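PDB 6QVF: prepilin-like protein from Thermus thermophilus, which is a type IV pilin associated with natural competence and probably acts as a DNA receptor at the pilus tip. Local coordinates for residues A18-V21 with L22-S26; R137-C140 with Y141-Y144. All coordinates share one frame; numbering follows the deposited sequence.

Contact 1 (18-26) is a turn-by-turn contact in the long helix 2-30; contact 2 (137-144) follows it in the chain, where strand 131-139 ends and turns into a loop. Their centres lie 16 Å apart and their nearest atoms about 5 Å, without touching. The join is made by neighbours: Leu22 and Ser26 pack on Arg136 of strand 131-139, just before contact 2, while Val138 of contact 2 meets Val29 and Leu30, just beyond contact 1. Helix 2-30 thus packs against strand 131-139 at both places. Each contact also approaches the second subunit, weakly at Glu23 and by strand pairing at Arg137.

Contact 1 (A18-V21 with L22-S26); sequences AVQV and LERRS
The Arg24 guanidinium carries the carbonyl oxygen Gln20 O over one face, 3.8 Å above the plane and over its centre, while Gln20 CD lies in plane at its edge. The Gln20 amide plane is turned 70° from it, and Gln20 OE1 still falls close enough to the guanidinium plane for Arg24 NH2 to donate across 2.9 Å, in a bent bond. A second donation from Arg24 NH1 is less certain, because that atom is modelled too close to Gln20 CG. Gln20 is extended from a CG anti to the backbone N (chi1 -177°), whereas Arg24 bends at chi3 (-59°), folding its guanidinium back beside the amide so that both chains point the same way. Arg24 NH2 has a second partner in Glu95, which also receives NH2 of Arg25.

Gln20 and Arg24 are i to i+4 neighbours, about one turn apart on the amphipathic pilin helix, whose inner face rests on the antiparallel sheet: Ala18 and Leu22 meet strands 117-125 and 131-139, and Val21 meets Val102 and Trp104. The backbone keeps the regular i to i+4 helical bonds, such as Arg25 N to Val21 O at 2.9 Å. Val19 CG1 lies 3.7 Å from Glu23 CD, flanking the carboxylate on the more exposed side of the helix. Val21 CG1 approaches Arg25 CG at 4.2 Å, and the same arginine makes a cation-pi contact with Trp104. Buried Ser26 OG donates to Leu22 O at 2.8 Å, and this oxygen is gripped twice, by Ser26 OG and Ser26 N from opposite faces of its plane.

Contact 2 (R137-C140 with Y141-Y144); sequences RVTC and YDVY
Asp142 and Thr139 grip each other twice. Thr139 N donates to Asp142 OD2 over 3.0 Å in an almost straight bond (177°), reaching the oxygen from above the carboxylate plane. In return Asp142 N donates to Thr139 O at 2.9 Å. The Thr139 hydroxyl adds a third tie: OG1 accepts from Tyr141 N at 3.2 Å. With chi1 at 79° it lies between its own N and carbonyl carbon, which brings it within reach of that N-H, and it also borders the Tyr141 ring at the edge, in plane.

On the ring's face sits sulfur. Cys140 SG stands 4.2 Å from the Tyr141 ring centroid, 27° off the normal, in a Cys sulfur-aromatic contact. Val143 CG2 approaches Cys140 O at 3.5 Å.

Two waters extend the carboxylate's network. One donates to both Arg137 O and Asp142 OD2, so that OD2 holds two bonds; the other joins Thr139 OG1 to Asp142 OD1, at 2.7 Å from OD1. Together they hold the carboxylate against the strand end at both oxygens, which would probably stabilise its negative charge. Further out, Val138 is bonded through its backbone to Val118 and packs on Val29 and Leu30, and Cys140 is tied by its disulfide to Cys155, whose loop also touches Tyr141. Arg137 pairs antiparallel with a strand of the second subunit, so the sheet continues across the interface.

The chain leaves the last strand of the four-stranded sheet through a type I turn over 139-142, overlaid by an ST turn at Thr139, and enters a disulfide-closed C-terminal loop, consistent with the D-region of type IV pilins.

Contact 1 (A18-V21 with L22-S26)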
ATOM      1  N   ALA B  18     -12.649   3.897  -1.012  1.00 17.46           N
ATOM      2  CA  ALA B  18     -11.461   3.295  -0.426  1.00 16.20           C
ATOM      3  C   ALA B  18     -10.745   4.312   0.467  1.00 16.90           C
ATOM      4  O   ALA B  18     -10.293   3.939   1.557  1.00 16.39           O
ATOM      5  CB  ALA B  18     -10.538   2.790  -1.495  1.00 17.80           C
ATOM      6  N   VAL B  19     -10.566   5.554  -0.007  1.00 17.45           N
ATOM      7  CA  VAL B  19      -9.836   6.554   0.769  1.00 17.23           C
ATOM      8  C   VAL B  19     -10.512   6.747   2.135  1.00 17.59           C
ATOM      9  O   VAL B  19      -9.822   6.890   3.171  1.00 17.33           O
ATOM     10  CB  VAL B  19      -9.724   7.886  -0.008  1.00 19.28           C
ATOM     11  CG1 VAL B  19      -9.332   9.038   0.905  1.00 21.18           C
ATOM     12  CG2 VAL B  19      -8.688   7.737  -1.107  1.00 18.89           C
ATOM     13  N   GLN B  20     -11.845   6.877   2.130  1.00 18.08           N
ATOM     14  CA  GLN B  20     -12.618   7.188   3.342  1.00 19.07           C
ATOM     15  C   GLN B  20     -12.363   6.098   4.400  1.00 16.03           C
ATOM     16  O   GLN B  20     -12.112   6.360   5.583  1.00 18.26           O
ATOM     17  CB  GLN B  20     -14.102   7.261   2.966  1.00 25.07           C
ATOM     18  CG  GLN B  20     -15.000   7.651   4.109  1.00 33.53           C
ATOM     19  CD  GLN B  20     -16.469   7.626   3.746  1.00 32.22           C
ATOM     20  OE1 GLN B  20     -17.249   7.034   4.468  1.00 43.81           O
ATOM     21  NE2 GLN B  20     -16.848   8.272   2.643  1.00 38.12           N
ATOM     22  N   VAL B  21     -12.428   4.848   3.974  1.00 16.08           N
ATOM     23  CA  VAL B  21     -12.229   3.715   4.876  1.00 16.29           C
ATOM     24  C   VAL B  21     -10.764   3.637   5.325  1.00 15.31           C
ATOM     25  O   VAL B  21     -10.465   3.428   6.500  1.00 16.36           O
ATOM     26  CB  VAL B  21     -12.682   2.405   4.208  1.00 17.72           C
ATOM     27  CG1 VAL B  21     -12.367   1.202   5.087  1.00 18.89           C
ATOM     28  CG2 VAL B  21     -14.165   2.482   3.856  1.00 17.81           C
ATOM     29  N   LEU B  22      -9.819   3.828   4.406  1.00 14.84           N
ATOM     30  CA  LEU B  22      -8.418   3.824   4.757  1.00 16.47           C
ATOM     31  C   LEU B  22      -8.109   4.901   5.797  1.00 16.03           C
ATOM     32  O   LEU B  22      -7.382   4.628   6.772  1.00 16.61           O
ATOM     33  CB  LEU B  22      -7.564   4.048   3.507  1.00 15.26           C
ATOM     34  CG  LEU B  22      -6.057   4.007   3.741  1.00 15.90           C
ATOM     35  CD1 LEU B  22      -5.630   2.622   4.150  1.00 17.69           C
ATOM     36  CD2 LEU B  22      -5.292   4.459   2.502  1.00 17.73           C
ATOM     37  N   GLU B  23      -8.715   6.086   5.649  1.00 15.45           N
ATOM     38  CA  GLU B  23      -8.479   7.204   6.601  1.00 18.63           C
ATOM     39  C   GLU B  23      -9.039   6.814   7.971  1.00 17.69           C
ATOM     40  O   GLU B  23      -8.377   7.026   9.020  1.00 18.17           O
ATOM     41  CB  GLU B  23      -9.170   8.474   6.089  1.00 19.79           C
ATOM     42  CG  GLU B  23      -8.438   9.187   4.970  1.00 29.70           C
ATOM     43  CD  GLU B  23      -9.144  10.368   4.316  1.00 37.17           C
ATOM     44  OE1 GLU B  23     -10.414  10.472   4.389  1.00 36.23           O
ATOM     45  OE2 GLU B  23      -8.402  11.193   3.744  1.00 42.34           O
ATOM     46  N   ARG B  24     -10.236   6.245   8.001  1.00 16.10           N
ATOM     47  CA  ARG B  24     -10.881   5.968   9.289  1.00 18.71           C
ATOM     48  C   ARG B  24     -10.125   4.856  10.020  1.00 18.79           C
ATOM     49  O   ARG B  24      -9.862   4.976  11.230  1.00 17.52           O
ATOM     50  CB  ARG B  24     -12.346   5.609   9.129  1.00 23.67           C
ATOM     51  CG  ARG B  24     -13.219   6.858   9.087  1.00 30.42           C
ATOM     52  CD  ARG B  24     -14.683   6.583   9.333  1.00 37.14           C
ATOM     53  NE  ARG B  24     -15.203   5.661   8.336  1.00 36.93           N
ATOM     54  CZ  ARG B  24     -15.622   6.034   7.148  1.00 34.25           C
ATOM     55  NH1 ARG B  24     -15.674   7.328   6.847  1.00 42.72           N
ATOM     56  NH2 ARG B  24     -15.942   5.107   6.266  1.00 35.37           N
ATOM     57  N   ARG B  25      -9.723   3.802   9.297  1.00 16.50           N
ATOM     58  CA  ARG B  25      -9.030   2.704   9.959  1.00 16.76           C
ATOM     59  C   ARG B  25      -7.598   3.095  10.352  1.00 17.24           C
ATOM     60  O   ARG B  25      -7.117   2.712  11.429  1.00 16.01           O
ATOM     61  CB  ARG B  25      -9.076   1.446   9.085  1.00 16.86           C
ATOM     62  CG  ARG B  25     -10.503   1.000   8.830  1.00 19.35           C
ATOM     63  CD  ARG B  25     -11.265   0.616  10.087  1.00 20.82           C
ATOM     64  NE  ARG B  25     -12.685   0.392   9.894  1.00 27.32           N
ATOM     65  CZ  ARG B  25     -13.541   0.046  10.866  1.00 30.93           C
ATOM     66  NH1 ARG B  25     -13.134  -0.105  12.129  1.00 28.59           N
ATOM     67  NH2 ARG B  25     -14.811  -0.187  10.547  1.00 29.24           N
ATOM     68  N   SER B  26      -6.910   3.917   9.549  1.00 15.39           N
ATOM     69  CA  SER B  26      -5.553   4.381   9.909  1.00 15.34           C
ATOM     70  C   SER B  26      -5.612   5.287  11.137  1.00 15.79           C
ATOM     71  O   SER B  26      -4.745   5.226  11.992  1.00 16.84           O
ATOM     72  CB  SER B  26      -4.892   5.138   8.761  1.00 16.39           C
ATOM     73  OG  SER B  26      -4.738   4.282   7.647  1.00 17.19           O
TER

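Contact 2 (R137-C140 with Y141-Y144)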
ATOM      1  N   ARG B 137       1.065   2.434   5.425  1.00 12.89           N
ATOM      2  CA  ARG B 137       2.057   1.836   6.335  1.00 13.76           C
ATOM      3  C   ARG B 137       2.298   2.802   7.492  1.00 13.53           C
ATOM      4  O   ARG B 137       2.752   3.914   7.260  1.00 14.74           O
ATOM      5  CB  ARG B 137       3.372   1.593   5.600  1.00 14.29           C
ATOM      6  CG  ARG B 137       4.437   0.893   6.416  1.00 15.01           C
ATOM      7  CD  ARG B 137       5.668   0.586   5.598  1.00 16.20           C
ATOM      8  NE  ARG B 137       6.693  -0.213   6.307  1.00 17.24           N
ATOM      9  CZ  ARG B 137       7.728   0.300   6.948  1.00 19.65           C
ATOM     10  NH1 ARG B 137       7.890   1.612   6.993  1.00 21.02           N
ATOM     11  NH2 ARG B 137       8.624  -0.529   7.481  1.00 23.47           N
ATOM     12  N   VAL B 138       2.016   2.338   8.702  1.00 13.93           N
ATOM     13  CA  VAL B 138       2.129   3.139   9.903  1.00 13.05           C
ATOM     14  C   VAL B 138       3.191   2.497  10.792  1.00 14.98           C
ATOM     15  O   VAL B 138       3.112   1.298  11.053  1.00 16.32           O
ATOM     16  CB  VAL B 138       0.774   3.222  10.638  1.00 14.55           C
ATOM     17  CG1 VAL B 138       0.884   4.120  11.838  1.00 17.80           C
ATOM     18  CG2 VAL B 138      -0.363   3.726   9.738  1.00 18.34           C
ATOM     19  N   THR B 139       4.114   3.286  11.316  1.00 15.72           N
ATOM     20  CA  THR B 139       5.081   2.784  12.254  1.00 16.54           C
ATOM     21  C   THR B 139       4.844   3.391  13.622  1.00 17.26           C
ATOM     22  O   THR B 139       4.134   4.385  13.810  1.00 15.61           O
ATOM     23  CB  THR B 139       6.535   2.998  11.836  1.00 18.53           C
ATOM     24  OG1 THR B 139       6.905   4.351  12.116  1.00 19.82           O
ATOM     25  CG2 THR B 139       6.766   2.700  10.370  1.00 19.10           C
ATOM     26  N   CYS B 140       5.472   2.756  14.605  1.00 16.26           N
ATOM     27  CA  CYS B 140       5.374   3.199  15.966  1.00 17.18           C
ATOM     28  C   CYS B 140       5.932   4.605  16.129  1.00 15.61           C
ATOM     29  O   CYS B 140       5.576   5.277  17.072  1.00 18.33           O
ATOM     30  CB  CYS B 140       6.041   2.200  16.916  1.00 17.98           C
ATOM     31  SG  CYS B 140       7.764   1.841  16.489  1.00 22.21           S
ATOM     32  N   TYR B 141       6.782   5.051  15.213  1.00 16.29           N
ATOM     33  CA  TYR B 141       7.361   6.348  15.250  1.00 17.44           C
ATOM     34  C   TYR B 141       6.376   7.435  14.822  1.00 18.56           C
ATOM     35  O   TYR B 141       6.664   8.637  14.986  1.00 20.39           O
ATOM     36  CB  TYR B 141       8.623   6.416  14.395  1.00 19.33           C
ATOM     37  CG  TYR B 141       9.734   5.536  14.921  1.00 24.83           C
ATOM     38  CD1 TYR B 141      10.452   5.938  16.022  1.00 29.14           C
ATOM     39  CD2 TYR B 141       9.975   4.268  14.414  1.00 29.45           C
ATOM     40  CE1 TYR B 141      11.460   5.158  16.548  1.00 39.38           C
ATOM     41  CE2 TYR B 141      10.974   3.460  14.942  1.00 32.89           C
ATOM     42  CZ  TYR B 141      11.716   3.907  16.021  1.00 37.54           C
ATOM     43  OH  TYR B 141      12.710   3.136  16.562  1.00 51.78           O
ATOM     44  N   ASP B 142       5.235   7.044  14.250  1.00 16.03           N
ATOM     45  CA  ASP B 142       4.295   8.005  13.716  1.00 14.89           C
ATOM     46  C   ASP B 142       3.270   8.517  14.732  1.00 16.47           C
ATOM     47  O   ASP B 142       2.481   9.440  14.397  1.00 16.67           O
ATOM     48  CB  ASP B 142       3.552   7.379  12.535  1.00 15.00           C
ATOM     49  CG  ASP B 142       4.482   7.029  11.384  1.00 17.26           C
ATOM     50  OD1 ASP B 142       5.536   7.704  11.236  1.00 20.52           O
ATOM     51  OD2 ASP B 142       4.105   6.151  10.565  1.00 18.91           O
ATOM     52  N   VAL B 143       3.263   7.952  15.962  1.00 17.30           N
ATOM     53  CA  VAL B 143       2.320   8.435  16.944  1.00 17.33           C
ATOM     54  C   VAL B 143       2.831   9.788  17.479  1.00 15.83           C
ATOM     55  O   VAL B 143       3.971  10.128  17.298  1.00 16.46           O
ATOM     56  CB  VAL B 143       2.086   7.428  18.090  1.00 15.99           C
ATOM     57  CG1 VAL B 143       1.522   6.123  17.589  1.00 17.09           C
ATOM     58  CG2 VAL B 143       3.306   7.202  18.918  1.00 17.94           C
ATOM     59  N   TYR B 144       1.940  10.496  18.173  1.00 18.36           N
ATOM     60  CA  TYR B 144       2.281  11.716  18.863  1.00 20.12           C
ATOM     61  C   TYR B 144       2.072  11.492  20.361  1.00 19.70           C
ATOM     62  O   TYR B 144       1.022  11.002  20.774  1.00 22.30           O
ATOM     63  CB  TYR B 144       1.405  12.910  18.429  1.00 22.77           C
ATOM     64  CG  TYR B 144       1.717  14.147  19.229  1.00 24.64           C
ATOM     65  CD1 TYR B 144       2.768  14.968  18.866  1.00 29.35           C
ATOM     66  CD2 TYR B 144       1.074  14.389  20.429  1.00 29.21           C
ATOM     67  CE1 TYR B 144       3.134  16.056  19.645  1.00 31.04           C
ATOM     68  CE2 TYR B 144       1.438  15.463  21.229  1.00 33.22           C
ATOM     69  CZ  TYR B 144       2.471  16.295  20.830  1.00 35.33           C
ATOM     70  OH  TYR B 144       2.880  17.363  21.572  1.00 45.41           O
TER
HETATM   71  O   HOH W   1       4.913   5.284   8.176  1.00 24.37           O
HETATM   72  O   HOH W   2       7.689   6.336  10.459  1.00 25.90           O